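Local coordinates for protein CRISPR pre-crRNA endoribonuclease Cas5d (Mannheimia succiniciproducens, PDB 3KG4) that cleaves precursor CRISPR transcripts to yield crRNA for adaptive immunity against mobile genetic elements, acting as an endoribonuclease that requires no metal cofactor, at residues I7-W12 against R39-A44; G13-F18 against R159-H164; K57-K62 against V117-A122; E67-N72 against A108-D113; E183-L188 against L210-I215. All coordinates share one frame; numbering follows the deposited sequence.

Overall arrangement
Interactions 1, 3 and 5 reach the same seven-stranded antiparallel sheet. Interaction 1 places helix 35-45 on strand 7-13. Interaction 3, its centre about 8 Å away, pairs the next strands inward, 114-124 and 51-60. Interaction 5, centred about 13 Å from interaction 3, joins the start of strand 186-195 to the end of strand 203-211 and the turn into 214-216, at the sheet's far edge. Interactions 2 and 4, centres about 10 Å apart, share the smaller mixed sheet. Along the chain interaction 1 crosses interaction 2 and closes before interaction 3 opens; 4 is nested within 3, 3 within 2, and 5 follows. A ferredoxin-like core thus carries a second, smaller sheet and a C-terminal extension.

Interaction 1 (I7-W12 against R39-A44); sequences IRLHIW and RGILSA
Ile7, Leu9 and Ile11 of the first strand point their side chains at Ile41 and Leu42 of the first helix, forming the strand-helix layer of a ferredoxin-like (RRM-like) beta-alpha-beta-beta-alpha-beta core of the kind found in Cas5 and other RAMP proteins. The helix segment lies across the strand, with axes 10.8 Å apart and an angle of 104° between their directions. All five touching residues are buried, and the contact is wholly apolar. Its closest point is a tip-to-tip meeting of Ile11 CD1 and Ile41 CD1 at 3.6 Å; Ile11 CD1 is anti to CA (chi2 176°), which extends it toward Ile41. Leu9 occupies the middle: its CD2 methyl is 3.8 Å from Ile41 CG2, and the same methyl is 3.9 Å from Leu42 CD2 as the two leucines slide past each other in opposite directions. Leu42 CD2 also meets Ile7 CD1, again tip to tip, and Phe141 of the second helix adds its side chain to Ile7, Leu9 and Leu42. The other sides of both elements are more open and more polar. Arg8 points away from the helix and pairs with Glu119, while Gly40 is exposed and Arg39 forms a salt bridge with Asp194. On that outer helical side, Ser43 N and Ser43 OG reach Arg39 O from opposite faces of its carbonyl plane, the hydroxyl oxygen Ser43 OG at 2.8 Å from Arg39 O.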
# COMPACT_ATOMS: atom_id res chain seq x y z
N ILE A 7 1.37 11.91 -3.09
CA ILE A 7 0.04 11.43 -3.41
C ILE A 7 -0.59 10.72 -2.22
O ILE A 7 0.12 10.18 -1.37
CB ILE A 7 0.06 10.47 -4.64
CG1 ILE A 7 0.76 9.17 -4.34
CG2 ILE A 7 0.74 11.16 -5.84
CD1 ILE A 7 -0.06 8.16 -3.50
N ARG A 8 -1.91 10.74 -2.20
CA ARG A 8 -2.73 9.94 -1.31
C ARG A 8 -3.77 9.18 -2.13
O ARG A 8 -4.52 9.77 -2.95
CB ARG A 8 -3.45 10.82 -0.29
CG ARG A 8 -2.53 11.43 0.73
CD ARG A 8 -3.26 12.45 1.55
NE ARG A 8 -2.49 12.83 2.72
CZ ARG A 8 -2.86 13.78 3.58
NH1 ARG A 8 -4.00 14.46 3.39
NH2 ARG A 8 -2.10 14.03 4.63
N LEU A 9 -3.79 7.87 -1.92
CA LEU A 9 -4.70 6.96 -2.62
C LEU A 9 -5.50 6.18 -1.58
O LEU A 9 -4.95 5.50 -0.70
CB LEU A 9 -3.92 6.01 -3.56
CG LEU A 9 -4.76 5.13 -4.50
CD1 LEU A 9 -5.37 5.96 -5.67
CD2 LEU A 9 -3.94 3.93 -5.02
N HIS A 10 -6.81 6.31 -1.68
CA HIS A 10 -7.75 5.53 -0.90
C HIS A 10 -7.94 4.19 -1.60
O HIS A 10 -8.19 4.13 -2.82
CB HIS A 10 -9.08 6.30 -0.81
CG HIS A 10 -10.12 5.64 0.05
ND1 HIS A 10 -11.47 5.83 -0.14
CD2 HIS A 10 -10.01 4.77 1.09
CE1 HIS A 10 -12.14 5.14 0.76
NE2 HIS A 10 -11.28 4.50 1.53
N ILE A 11 -7.73 3.09 -0.87
CA ILE A 11 -7.93 1.74 -1.42
C ILE A 11 -8.80 0.92 -0.49
O ILE A 11 -8.76 1.09 0.72
CB ILE A 11 -6.57 1.02 -1.72
CG1 ILE A 11 -5.77 0.78 -0.42
CG2 ILE A 11 -5.79 1.82 -2.75
CD1 ILE A 11 -4.44 -0.03 -0.61
N TRP A 12 -9.62 0.04 -1.07
CA TRP A 12 -10.42 -0.84 -0.27
C TRP A 12 -10.75 -2.14 -1.02
O TRP A 12 -10.55 -2.25 -2.24
CB TRP A 12 -11.70 -0.14 0.16
CG TRP A 12 -12.56 0.25 -0.99
CD1 TRP A 12 -13.60 -0.46 -1.49
CD2 TRP A 12 -12.45 1.45 -1.80
NE1 TRP A 12 -14.16 0.22 -2.58
CE2 TRP A 12 -13.48 1.38 -2.78
CE3 TRP A 12 -11.58 2.54 -1.81
CZ2 TRP A 12 -13.67 2.38 -3.75
CZ3 TRP A 12 -11.79 3.56 -2.78
CH2 TRP A 12 -12.83 3.46 -3.73
N ARG A 39 3.22 -0.22 -2.89
CA ARG A 39 4.00 0.26 -3.98
C ARG A 39 3.59 -0.44 -5.29
O ARG A 39 3.60 0.20 -6.34
CB ARG A 39 5.48 0.03 -3.68
CG ARG A 39 6.42 0.55 -4.75
CD ARG A 39 7.87 0.62 -4.29
NE ARG A 39 8.43 -0.73 -4.29
CZ ARG A 39 9.12 -1.27 -5.28
NH1 ARG A 39 9.40 -0.60 -6.39
NH2 ARG A 39 9.57 -2.51 -5.13
N GLY A 40 3.25 -1.72 -5.20
CA GLY A 40 2.69 -2.46 -6.35
C GLY A 40 1.41 -1.82 -6.86
O GLY A 40 1.18 -1.72 -8.06
N ILE A 41 0.57 -1.40 -5.93
CA ILE A 41 -0.71 -0.85 -6.25
C ILE A 41 -0.50 0.50 -6.95
O ILE A 41 -1.14 0.76 -7.98
CB ILE A 41 -1.62 -0.72 -5.02
CG1 ILE A 41 -2.16 -2.08 -4.57
CG2 ILE A 41 -2.78 0.31 -5.26
CD1 ILE A 41 -2.95 -2.03 -3.27
N LEU A 42 0.42 1.34 -6.42
CA LEU A 42 0.72 2.62 -7.04
C LEU A 42 1.31 2.45 -8.47
O LEU A 42 0.89 3.15 -9.37
CB LEU A 42 1.68 3.44 -6.20
CG LEU A 42 1.22 3.81 -4.77
CD1 LEU A 42 2.29 4.71 -4.10
CD2 LEU A 42 -0.10 4.50 -4.74
N SER A 43 2.25 1.53 -8.62
CA SER A 43 2.91 1.23 -9.88
C SER A 43 1.95 0.70 -10.96
O SER A 43 2.17 0.98 -12.13
CB SER A 43 4.03 0.23 -9.64
OG SER A 43 4.93 0.75 -8.70
N ALA A 44 0.89 -0.00 -10.55
CA ALA A 44 -0.16 -0.51 -11.44
C ALA A 44 -0.97 0.63 -12.08
O ALA A 44 -1.42 0.52 -13.24
CB ALA A 44 -1.10 -1.43 -10.69

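Interaction 2 (G13-F18 against R159-H164); sequences GDYACF and REFPAH
Phe161 lays one ring face over Tyr15 CB in a CH-pi contact, where the chain turns a corner after the first strand of the ferredoxin-like core and meets the loop leading into its edge strand, 164-167. From its base outward, Phe161 CB lies 3.6 Å from Tyr15 O. CG is roughly equidistant from that oxygen and from Tyr15 CB, which CD1 and CE1 also face. CD2 approaches Ala16 CA at 3.7 Å, and CE2 reaches Cys17 CB at 4.0 Å, while Cys17 N lies at the ring edge, near its plane. At the tip, Phe161 CZ is 3.7 Å from Tyr15 CB. That methylene sits almost exactly above the ring centre, 4° off the normal, whereas the Tyr15 ring itself is slid aside, its plane at 29° to that of Phe161, with little overlap. Val110 of the second sheet also touches Phe161. Near the base of Phe161, one water bridges the backbones, donating to Tyr15 O at 2.6 Å and to Pro162 O at 2.9 Å.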
# COMPACT_ATOMS: atom_id res chain seq x y z
N GLY A 13 -11.27 -3.10 -0.28
CA GLY A 13 -11.59 -4.42 -0.84
C GLY A 13 -12.28 -5.27 0.18
O GLY A 13 -12.11 -5.08 1.37
N ASP A 14 -13.09 -6.22 -0.28
CA ASP A 14 -13.78 -7.12 0.64
C ASP A 14 -12.81 -8.10 1.27
O ASP A 14 -13.05 -8.55 2.37
CB ASP A 14 -14.88 -7.91 -0.09
CG ASP A 14 -16.09 -7.03 -0.50
OD1 ASP A 14 -16.17 -5.85 -0.08
OD2 ASP A 14 -16.94 -7.56 -1.25
N TYR A 15 -11.76 -8.45 0.54
CA TYR A 15 -10.68 -9.35 0.99
C TYR A 15 -9.27 -8.88 0.62
O TYR A 15 -9.06 -8.15 -0.39
CB TYR A 15 -10.88 -10.74 0.38
CG TYR A 15 -12.17 -11.38 0.76
CD1 TYR A 15 -12.35 -11.94 2.03
CD2 TYR A 15 -13.24 -11.42 -0.14
CE1 TYR A 15 -13.55 -12.54 2.38
CE2 TYR A 15 -14.44 -12.01 0.20
CZ TYR A 15 -14.58 -12.57 1.45
OH TYR A 15 -15.77 -13.17 1.79
N ALA A 16 -8.28 -9.29 1.42
CA ALA A 16 -6.87 -9.01 1.14
C ALA A 16 -6.01 -10.12 1.70
O ALA A 16 -6.33 -10.70 2.71
CB ALA A 16 -6.42 -7.66 1.75
N CYS A 17 -4.89 -10.36 1.07
CA CYS A 17 -3.95 -11.32 1.58
C CYS A 17 -2.53 -10.87 1.28
O CYS A 17 -2.03 -11.00 0.16
CB CYS A 17 -4.20 -12.73 1.01
SG CYS A 17 -3.19 -13.92 1.91
N PHE A 18 -1.90 -10.28 2.30
CA PHE A 18 -0.52 -9.86 2.23
C PHE A 18 0.30 -10.92 2.93
O PHE A 18 0.49 -10.92 4.16
CB PHE A 18 -0.36 -8.49 2.88
CG PHE A 18 -1.34 -7.51 2.40
CD1 PHE A 18 -1.24 -6.99 1.10
CD2 PHE A 18 -2.42 -7.14 3.18
CE1 PHE A 18 -2.22 -6.06 0.63
CE2 PHE A 18 -3.36 -6.23 2.73
CZ PHE A 18 -3.27 -5.69 1.46
N ARG A 159 -3.44 -11.95 -6.65
CA ARG A 159 -4.16 -11.61 -7.88
C ARG A 159 -5.69 -11.73 -7.78
O ARG A 159 -6.41 -10.94 -8.36
CB ARG A 159 -3.60 -12.45 -9.07
N GLU A 160 -6.20 -12.67 -7.00
CA GLU A 160 -7.63 -12.91 -6.96
C GLU A 160 -8.41 -11.86 -6.21
O GLU A 160 -9.64 -11.88 -6.24
CB GLU A 160 -7.94 -14.29 -6.36
N PHE A 161 -7.72 -10.95 -5.51
CA PHE A 161 -8.42 -9.96 -4.70
C PHE A 161 -8.15 -8.56 -5.25
O PHE A 161 -7.13 -7.97 -4.94
CB PHE A 161 -7.91 -10.00 -3.25
CG PHE A 161 -8.24 -11.26 -2.51
CD1 PHE A 161 -9.31 -12.08 -2.89
CD2 PHE A 161 -7.50 -11.62 -1.38
CE1 PHE A 161 -9.63 -13.23 -2.16
CE2 PHE A 161 -7.82 -12.75 -0.68
CZ PHE A 161 -8.90 -13.57 -1.08
N PRO A 162 -9.11 -8.00 -6.01
CA PRO A 162 -8.81 -6.69 -6.55
C PRO A 162 -8.88 -5.56 -5.51
O PRO A 162 -9.67 -5.62 -4.54
CB PRO A 162 -9.84 -6.51 -7.69
CG PRO A 162 -10.92 -7.45 -7.44
CD PRO A 162 -10.49 -8.42 -6.32
N ALA A 163 -8.05 -4.55 -5.72
CA ALA A 163 -8.03 -3.34 -4.93
C ALA A 163 -8.79 -2.27 -5.72
O ALA A 163 -8.42 -1.93 -6.85
CB ALA A 163 -6.60 -2.90 -4.70
N HIS A 164 -9.90 -1.83 -5.16
CA HIS A 164 -10.59 -0.65 -5.63
C HIS A 164 -9.91 0.57 -5.05
O HIS A 164 -9.35 0.51 -3.95
CB HIS A 164 -12.01 -0.69 -5.18
CG HIS A 164 -12.73 -1.90 -5.66
ND1 HIS A 164 -13.45 -2.73 -4.82
CD2 HIS A 164 -12.80 -2.46 -6.90
CE1 HIS A 164 -13.95 -3.73 -5.53
NE2 HIS A 164 -13.57 -3.59 -6.79
O HOH W 1 -10.54 -7.41 -2.43

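Interaction 3 (K57-K62 against V117-A122); sequences KIYVLK and VIEAHA
Lys57 and Tyr59 form hydrogen-bonded antiparallel pairs with Glu119 and Val117, flanking the non-hydrogen-bonded pair Ile58-Ile118, and the two strands run at 168° to each other. Each outer pair exchanges two backbone bonds, from Tyr59 N to Val117 O at 2.8 Å at the short end and from Lys57 N to Glu119 O at 3.1 Å at the long end. Ile58 CA also makes a CA-H...O contact with Val117 O. On the face carrying Lys57, Tyr59, Val117 and Glu119, the Tyr59 side chain crosses Val117 obliquely, its CD2 3.6 Å from Val117 CB, with Val117 O at the ring edge. These are neighbouring inner strands of the ferredoxin-like sheet, joined by a long connection that includes strands 66-70 and 107-112. Beyond Val117, the Tyr59 hydroxyl donates to Glu119 OE1 at 2.8 Å, arriving from above the carboxylate plane; the same oxygen takes a salt bridge from Arg8. Lys57, extended beyond CG, lies alongside Glu119 and points the same way, bringing Lys57 CD to 3.4 Å from Glu119 OE2. Their direct charge pairing is long, Lys57 NZ being 4.0 Å from Glu119 OE2. A water spans that gap, accepting from Lys57 NZ at 3.0 Å and donating to Glu119 OE2 at 2.6 Å.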
# COMPACT_ATOMS: atom_id res chain seq x y z
N LYS A 57 3.37 6.76 4.48
CA LYS A 57 2.43 6.44 5.55
C LYS A 57 1.38 5.46 5.03
O LYS A 57 0.98 5.52 3.89
CB LYS A 57 1.74 7.71 6.07
CG LYS A 57 2.68 8.74 6.74
CD LYS A 57 1.90 9.96 7.18
CE LYS A 57 2.73 10.97 8.03
NZ LYS A 57 1.79 12.12 8.27
N ILE A 58 0.91 4.58 5.90
CA ILE A 58 -0.24 3.75 5.61
C ILE A 58 -1.26 4.01 6.70
O ILE A 58 -1.01 3.70 7.87
CB ILE A 58 0.14 2.22 5.62
CG1 ILE A 58 1.16 1.92 4.51
CG2 ILE A 58 -1.10 1.38 5.53
CD1 ILE A 58 1.97 0.60 4.73
N TYR A 59 -2.41 4.57 6.32
CA TYR A 59 -3.54 4.75 7.22
C TYR A 59 -4.43 3.54 7.18
O TYR A 59 -4.91 3.16 6.10
CB TYR A 59 -4.37 5.95 6.81
CG TYR A 59 -3.65 7.26 6.81
CD1 TYR A 59 -3.81 8.17 7.85
CD2 TYR A 59 -2.80 7.60 5.76
CE1 TYR A 59 -3.15 9.42 7.81
CE2 TYR A 59 -2.13 8.80 5.73
CZ TYR A 59 -2.33 9.73 6.73
OH TYR A 59 -1.65 10.93 6.62
N VAL A 60 -4.70 2.95 8.33
CA VAL A 60 -5.52 1.76 8.45
C VAL A 60 -6.88 2.15 8.97
O VAL A 60 -7.00 2.60 10.11
CB VAL A 60 -4.93 0.73 9.43
CG1 VAL A 60 -5.83 -0.48 9.51
CG2 VAL A 60 -3.56 0.34 9.00
N LEU A 61 -7.90 1.94 8.14
CA LEU A 61 -9.24 2.53 8.35
C LEU A 61 -10.25 1.60 8.98
O LEU A 61 -11.21 2.06 9.61
CB LEU A 61 -9.80 3.03 7.00
CG LEU A 61 -8.92 4.02 6.26
CD1 LEU A 61 -9.59 4.46 4.96
CD2 LEU A 61 -8.65 5.21 7.17
N LYS A 62 -10.07 0.29 8.83
CA LYS A 62 -11.07 -0.64 9.25
C LYS A 62 -10.50 -1.69 10.21
O LYS A 62 -9.32 -2.00 10.14
CB LYS A 62 -11.71 -1.29 8.03
CG LYS A 62 -12.68 -0.38 7.29
CD LYS A 62 -13.36 -1.13 6.17
CE LYS A 62 -14.79 -0.67 5.94
NZ LYS A 62 -15.35 -1.24 4.67
N VAL A 117 -5.49 4.28 3.43
CA VAL A 117 -4.90 5.35 2.62
C VAL A 117 -3.41 5.11 2.55
O VAL A 117 -2.74 4.86 3.59
CB VAL A 117 -5.16 6.78 3.19
CG1 VAL A 117 -4.55 7.83 2.27
CG2 VAL A 117 -6.64 6.98 3.30
N ILE A 118 -2.90 5.19 1.33
CA ILE A 118 -1.47 5.11 1.04
C ILE A 118 -0.97 6.50 0.73
O ILE A 118 -1.49 7.16 -0.20
CB ILE A 118 -1.22 4.25 -0.19
CG1 ILE A 118 -1.83 2.86 0.01
CG2 ILE A 118 0.27 4.23 -0.52
CD1 ILE A 118 -1.46 2.18 1.34
N GLU A 119 0.01 6.94 1.50
CA GLU A 119 0.63 8.22 1.29
C GLU A 119 2.05 7.97 0.83
O GLU A 119 2.78 7.24 1.49
CB GLU A 119 0.62 9.02 2.59
CG GLU A 119 1.06 10.43 2.43
CD GLU A 119 0.77 11.25 3.72
OE1 GLU A 119 -0.40 11.37 4.12
OE2 GLU A 119 1.73 11.78 4.31
N ALA A 120 2.44 8.58 -0.29
CA ALA A 120 3.66 8.26 -1.00
C ALA A 120 4.20 9.46 -1.76
O ALA A 120 3.45 10.43 -2.03
CB ALA A 120 3.40 7.06 -2.04
N HIS A 121 5.47 9.38 -2.13
CA HIS A 121 6.05 10.33 -3.06
C HIS A 121 6.91 9.59 -4.09
O HIS A 121 7.20 8.37 -3.94
CB HIS A 121 6.87 11.39 -2.29
CG HIS A 121 8.08 10.85 -1.62
ND1 HIS A 121 8.07 10.27 -0.36
CD2 HIS A 121 9.37 10.81 -2.03
CE1 HIS A 121 9.29 9.89 -0.05
NE2 HIS A 121 10.09 10.19 -1.05
N ALA A 122 7.32 10.30 -5.13
CA ALA A 122 8.18 9.74 -6.18
C ALA A 122 9.64 10.17 -5.99
O ALA A 122 9.90 11.28 -5.53
CB ALA A 122 7.65 10.19 -7.59
O HOH W 2 0.69 13.57 5.83

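Interaction 4 (E67-N72 against A108-D113); sequences ESVRRN and ATVLKD
Glu67 and Lys112 join in a salt bridge in which Lys112 NZ donates to Glu67 OE1 at 2.9 Å, meeting the oxygen on the syn side and 15° out of the carboxylate plane. Glu67 is extended beyond CG, whereas Lys112 bends at its last torsion (chi4 77°), which turns NZ back while CD and CE still brush the same oxygen. Next to this pair, Val69 and Val110 cross at about a right angle, Val69 CG2 lying 3.9 Å from Val110 CG1. Farther along the same face, Arg71 rests its CG and CD on Ala108 CB, CD at 4.0 Å from it. What positions these side chains is the backbone: Glu67 pairs with Val110, and Val69 with Ala108, as antiparallel hydrogen-bonded pairs of a small mixed sheet; these two strands lie in the chain between strands 51-60 and 114-124 of the ferredoxin-like core. The bonds from Glu67 N to Val110 O and from Val69 N to Ala108 O are both 2.8 Å long. Between them, the non-hydrogen-bonded pair Ser68-Thr109 brings its CA atoms to 4.2 Å and turns its side chains to the other face. The strand segments are strongly skewed, running at 122° to each other. Farther out, Tyr15 of the neighbouring strand touches Glu67, Val110 and Lys112, and Phe161 packs on Val110. At the corner of the chain, Asp113 forms a salt bridge with Arg65.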
# COMPACT_ATOMS: atom_id res chain seq x y z
N GLU A 67 -10.51 -14.27 7.93
CA GLU A 67 -11.40 -15.39 7.60
C GLU A 67 -10.56 -16.43 6.87
O GLU A 67 -9.73 -16.08 6.02
CB GLU A 67 -12.56 -14.88 6.72
CG GLU A 67 -13.63 -15.89 6.32
CD GLU A 67 -14.64 -15.28 5.32
OE1 GLU A 67 -15.23 -14.22 5.60
OE2 GLU A 67 -14.85 -15.85 4.23
N SER A 68 -10.72 -17.71 7.23
CA SER A 68 -10.17 -18.80 6.43
C SER A 68 -11.07 -19.02 5.19
O SER A 68 -12.27 -19.27 5.34
CB SER A 68 -10.07 -20.10 7.24
OG SER A 68 -9.42 -21.10 6.46
N VAL A 69 -10.50 -18.97 3.99
CA VAL A 69 -11.25 -19.10 2.74
C VAL A 69 -10.60 -20.13 1.82
O VAL A 69 -9.39 -20.41 1.93
CB VAL A 69 -11.34 -17.75 1.98
CG1 VAL A 69 -12.04 -16.67 2.82
CG2 VAL A 69 -9.97 -17.29 1.53
N ARG A 70 -11.39 -20.72 0.91
CA ARG A 70 -10.86 -21.80 0.06
C ARG A 70 -9.96 -21.25 -1.06
O ARG A 70 -10.31 -20.29 -1.73
CB ARG A 70 -11.99 -22.68 -0.53
N ARG A 71 -8.79 -21.87 -1.24
CA ARG A 71 -7.90 -21.56 -2.36
C ARG A 71 -8.16 -22.51 -3.53
O ARG A 71 -8.23 -23.73 -3.35
CB ARG A 71 -6.43 -21.69 -1.94
CG ARG A 71 -5.80 -20.43 -1.38
CD ARG A 71 -4.31 -20.62 -1.08
NE ARG A 71 -3.46 -20.48 -2.27
CZ ARG A 71 -2.15 -20.70 -2.30
NH1 ARG A 71 -1.48 -21.07 -1.21
NH2 ARG A 71 -1.49 -20.56 -3.45
N ASN A 72 -8.27 -21.94 -4.74
CA ASN A 72 -8.39 -22.72 -5.98
C ASN A 72 -7.04 -22.72 -6.71
O ASN A 72 -6.55 -21.66 -7.12
CB ASN A 72 -9.49 -22.13 -6.87
N ALA A 108 -6.57 -20.44 2.83
CA ALA A 108 -5.72 -19.34 3.27
C ALA A 108 -6.49 -18.52 4.28
O ALA A 108 -7.72 -18.44 4.23
CB ALA A 108 -5.36 -18.45 2.09
N THR A 109 -5.75 -17.89 5.20
CA THR A 109 -6.36 -16.99 6.16
C THR A 109 -6.11 -15.55 5.70
O THR A 109 -4.99 -15.10 5.66
CB THR A 109 -5.87 -17.26 7.58
OG1 THR A 109 -6.21 -18.63 7.90
CG2 THR A 109 -6.57 -16.32 8.57
N VAL A 110 -7.18 -14.86 5.35
CA VAL A 110 -7.10 -13.58 4.68
C VAL A 110 -7.82 -12.51 5.49
O VAL A 110 -8.65 -12.81 6.37
CB VAL A 110 -7.73 -13.68 3.28
CG1 VAL A 110 -7.07 -14.86 2.49
CG2 VAL A 110 -9.24 -13.83 3.36
N LEU A 111 -7.44 -11.27 5.23
CA LEU A 111 -8.15 -10.14 5.82
C LEU A 111 -9.48 -10.00 5.16
O LEU A 111 -9.63 -10.28 3.96
CB LEU A 111 -7.34 -8.86 5.65
CG LEU A 111 -6.06 -8.77 6.48
CD1 LEU A 111 -5.14 -7.68 5.91
CD2 LEU A 111 -6.35 -8.52 8.01
N LYS A 112 -10.44 -9.55 5.93
CA LYS A 112 -11.75 -9.24 5.42
C LYS A 112 -12.08 -7.76 5.62
O LYS A 112 -11.83 -7.21 6.68
CB LYS A 112 -12.78 -10.12 6.15
CG LYS A 112 -14.18 -9.94 5.72
CD LYS A 112 -15.11 -10.87 6.51
CE LYS A 112 -16.49 -10.90 5.87
NZ LYS A 112 -16.45 -11.78 4.66
N ASP A 113 -12.66 -7.15 4.58
CA ASP A 113 -13.23 -5.79 4.62
C ASP A 113 -12.21 -4.74 5.03
O ASP A 113 -12.25 -4.17 6.12
CB ASP A 113 -14.45 -5.72 5.54
CG ASP A 113 -15.63 -6.54 5.02
OD1 ASP A 113 -15.89 -6.57 3.78
OD2 ASP A 113 -16.32 -7.13 5.88

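Interaction 5 (E183-L188 against L210-I215); sequences EFNRDL and LKNGVI
Phe184, Asn185 and Arg186 hold the turn that follows strand 203-211 mainly by hydrogen bonds. Arg186 and Leu210 form an antiparallel hydrogen-bonded pair, exchanging two backbone bonds at the base of the hairpin of strands 186-195 and 203-211. Beyond it, Lys211 to Val214 make a type I' beta turn, and two of the turn's amides are bound by the 183-188 segment. Gly213 N donates to Phe184 O at 2.9 Å, in the carbonyl plane and on a lone pair. Asn212 N reaches the side-chain oxygen Asn185 OD1, also at 2.9 Å, but from well above the amide plane. Aromatic contact comes next: the Phe184 ring lies against the turn, with Asn212 CA 3.6 Å from its centroid in a CH-pi contact and Gly213 N over the same face. Apolar contacts line the inner side, where Leu188 CD1 meets Ile215 CD1 at 3.7 Å, the two side chains crossing at about a right angle. Leu210 sets its CB near Arg186 O and its CD2 near Glu183 O and, more loosely, Leu188 CD1. The charged ends have outside partners, Arg186 pairing with Asp31 and Glu183 accepting from Ile64 N; Arg186 NH2 and Glu183 OE2 make only a long charge pair. Two bonded amides and a ring against one side would hold the turn's peptides in place, and Phe184 CE1 lies too close to Gly213 (phi 76°) for a side-chain carbon there.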
# COMPACT_ATOMS: atom_id res chain seq x y z
N GLU A 183 -7.77 -0.22 19.14
CA GLU A 183 -7.06 -0.83 17.98
C GLU A 183 -6.30 0.25 17.19
O GLU A 183 -5.58 -0.03 16.24
CB GLU A 183 -8.05 -1.55 17.08
CG GLU A 183 -7.44 -2.42 15.97
CD GLU A 183 -8.52 -3.15 15.16
OE1 GLU A 183 -9.74 -2.80 15.26
OE2 GLU A 183 -8.16 -4.07 14.43
N PHE A 184 -6.47 1.49 17.64
CA PHE A 184 -5.87 2.65 17.06
C PHE A 184 -4.33 2.64 17.22
O PHE A 184 -3.61 3.27 16.46
CB PHE A 184 -6.50 3.85 17.79
CG PHE A 184 -6.70 5.07 16.94
CD1 PHE A 184 -7.26 4.97 15.67
CD2 PHE A 184 -6.36 6.32 17.42
CE1 PHE A 184 -7.45 6.09 14.89
CE2 PHE A 184 -6.54 7.45 16.64
CZ PHE A 184 -7.09 7.32 15.36
N ASN A 185 -3.85 1.96 18.26
CA ASN A 185 -2.45 1.94 18.61
C ASN A 185 -2.10 0.50 18.85
O ASN A 185 -2.71 -0.15 19.70
CB ASN A 185 -2.19 2.79 19.86
CG ASN A 185 -2.40 4.27 19.61
OD1 ASN A 185 -1.59 4.92 18.97
ND2 ASN A 185 -3.49 4.82 20.16
N ARG A 186 -1.19 -0.04 18.01
CA ARG A 186 -0.86 -1.46 18.00
C ARG A 186 0.57 -1.68 17.48
O ARG A 186 0.93 -1.16 16.45
CB ARG A 186 -1.78 -2.27 17.11
CG ARG A 186 -1.53 -3.75 17.22
CD ARG A 186 -2.29 -4.60 16.19
NE ARG A 186 -3.66 -4.82 16.59
CZ ARG A 186 -4.46 -5.77 16.11
NH1 ARG A 186 -4.02 -6.63 15.20
NH2 ARG A 186 -5.70 -5.86 16.57
N ASP A 187 1.33 -2.51 18.18
CA ASP A 187 2.63 -2.94 17.68
C ASP A 187 2.35 -4.11 16.72
O ASP A 187 1.96 -5.19 17.14
CB ASP A 187 3.50 -3.41 18.83
CG ASP A 187 4.91 -3.80 18.39
OD1 ASP A 187 5.26 -3.74 17.16
OD2 ASP A 187 5.65 -4.18 19.30
N LEU A 188 2.56 -3.90 15.43
CA LEU A 188 2.33 -4.99 14.46
C LEU A 188 3.53 -5.93 14.34
O LEU A 188 3.46 -6.94 13.68
CB LEU A 188 1.96 -4.38 13.09
CG LEU A 188 0.62 -3.62 13.14
CD1 LEU A 188 0.39 -2.76 11.96
CD2 LEU A 188 -0.52 -4.60 13.30
N LEU A 210 1.37 0.90 14.45
CA LEU A 210 0.17 1.69 14.22
C LEU A 210 0.09 2.73 15.34
O LEU A 210 0.00 2.37 16.51
CB LEU A 210 -1.00 0.73 14.27
CG LEU A 210 -2.32 0.96 13.60
CD1 LEU A 210 -2.25 1.67 12.20
CD2 LEU A 210 -2.95 -0.41 13.49
N LYS A 211 0.18 3.99 15.00
CA LYS A 211 0.07 5.06 16.02
C LYS A 211 -1.04 5.98 15.56
O LYS A 211 -0.96 6.59 14.50
CB LYS A 211 1.35 5.85 16.17
CG LYS A 211 2.53 5.05 16.61
CD LYS A 211 3.82 5.90 16.65
CE LYS A 211 3.93 6.76 17.94
NZ LYS A 211 5.25 7.52 18.08
N ASN A 212 -2.10 6.04 16.35
CA ASN A 212 -3.30 6.76 15.98
C ASN A 212 -3.73 6.47 14.55
O ASN A 212 -3.99 7.37 13.76
CB ASN A 212 -3.08 8.24 16.23
CG ASN A 212 -2.89 8.53 17.70
OD1 ASN A 212 -3.65 8.03 18.52
ND2 ASN A 212 -1.84 9.24 18.03
N GLY A 213 -3.86 5.19 14.26
CA GLY A 213 -4.37 4.70 13.00
C GLY A 213 -3.41 4.77 11.84
O GLY A 213 -3.80 4.46 10.72
N VAL A 214 -2.17 5.21 12.08
CA VAL A 214 -1.20 5.42 11.01
C VAL A 214 0.12 4.69 11.26
O VAL A 214 0.66 4.69 12.38
CB VAL A 214 -0.86 6.94 10.79
CG1 VAL A 214 0.08 7.15 9.58
CG2 VAL A 214 -2.10 7.77 10.63
N ILE A 215 0.64 4.09 10.19
CA ILE A 215 1.93 3.46 10.17
C ILE A 215 2.88 4.32 9.39
O ILE A 215 2.69 4.54 8.16
CB ILE A 215 1.89 2.07 9.53
CG1 ILE A 215 0.85 1.22 10.20
CG2 ILE A 215 3.31 1.39 9.58
CD1 ILE A 215 0.46 -0.07 9.44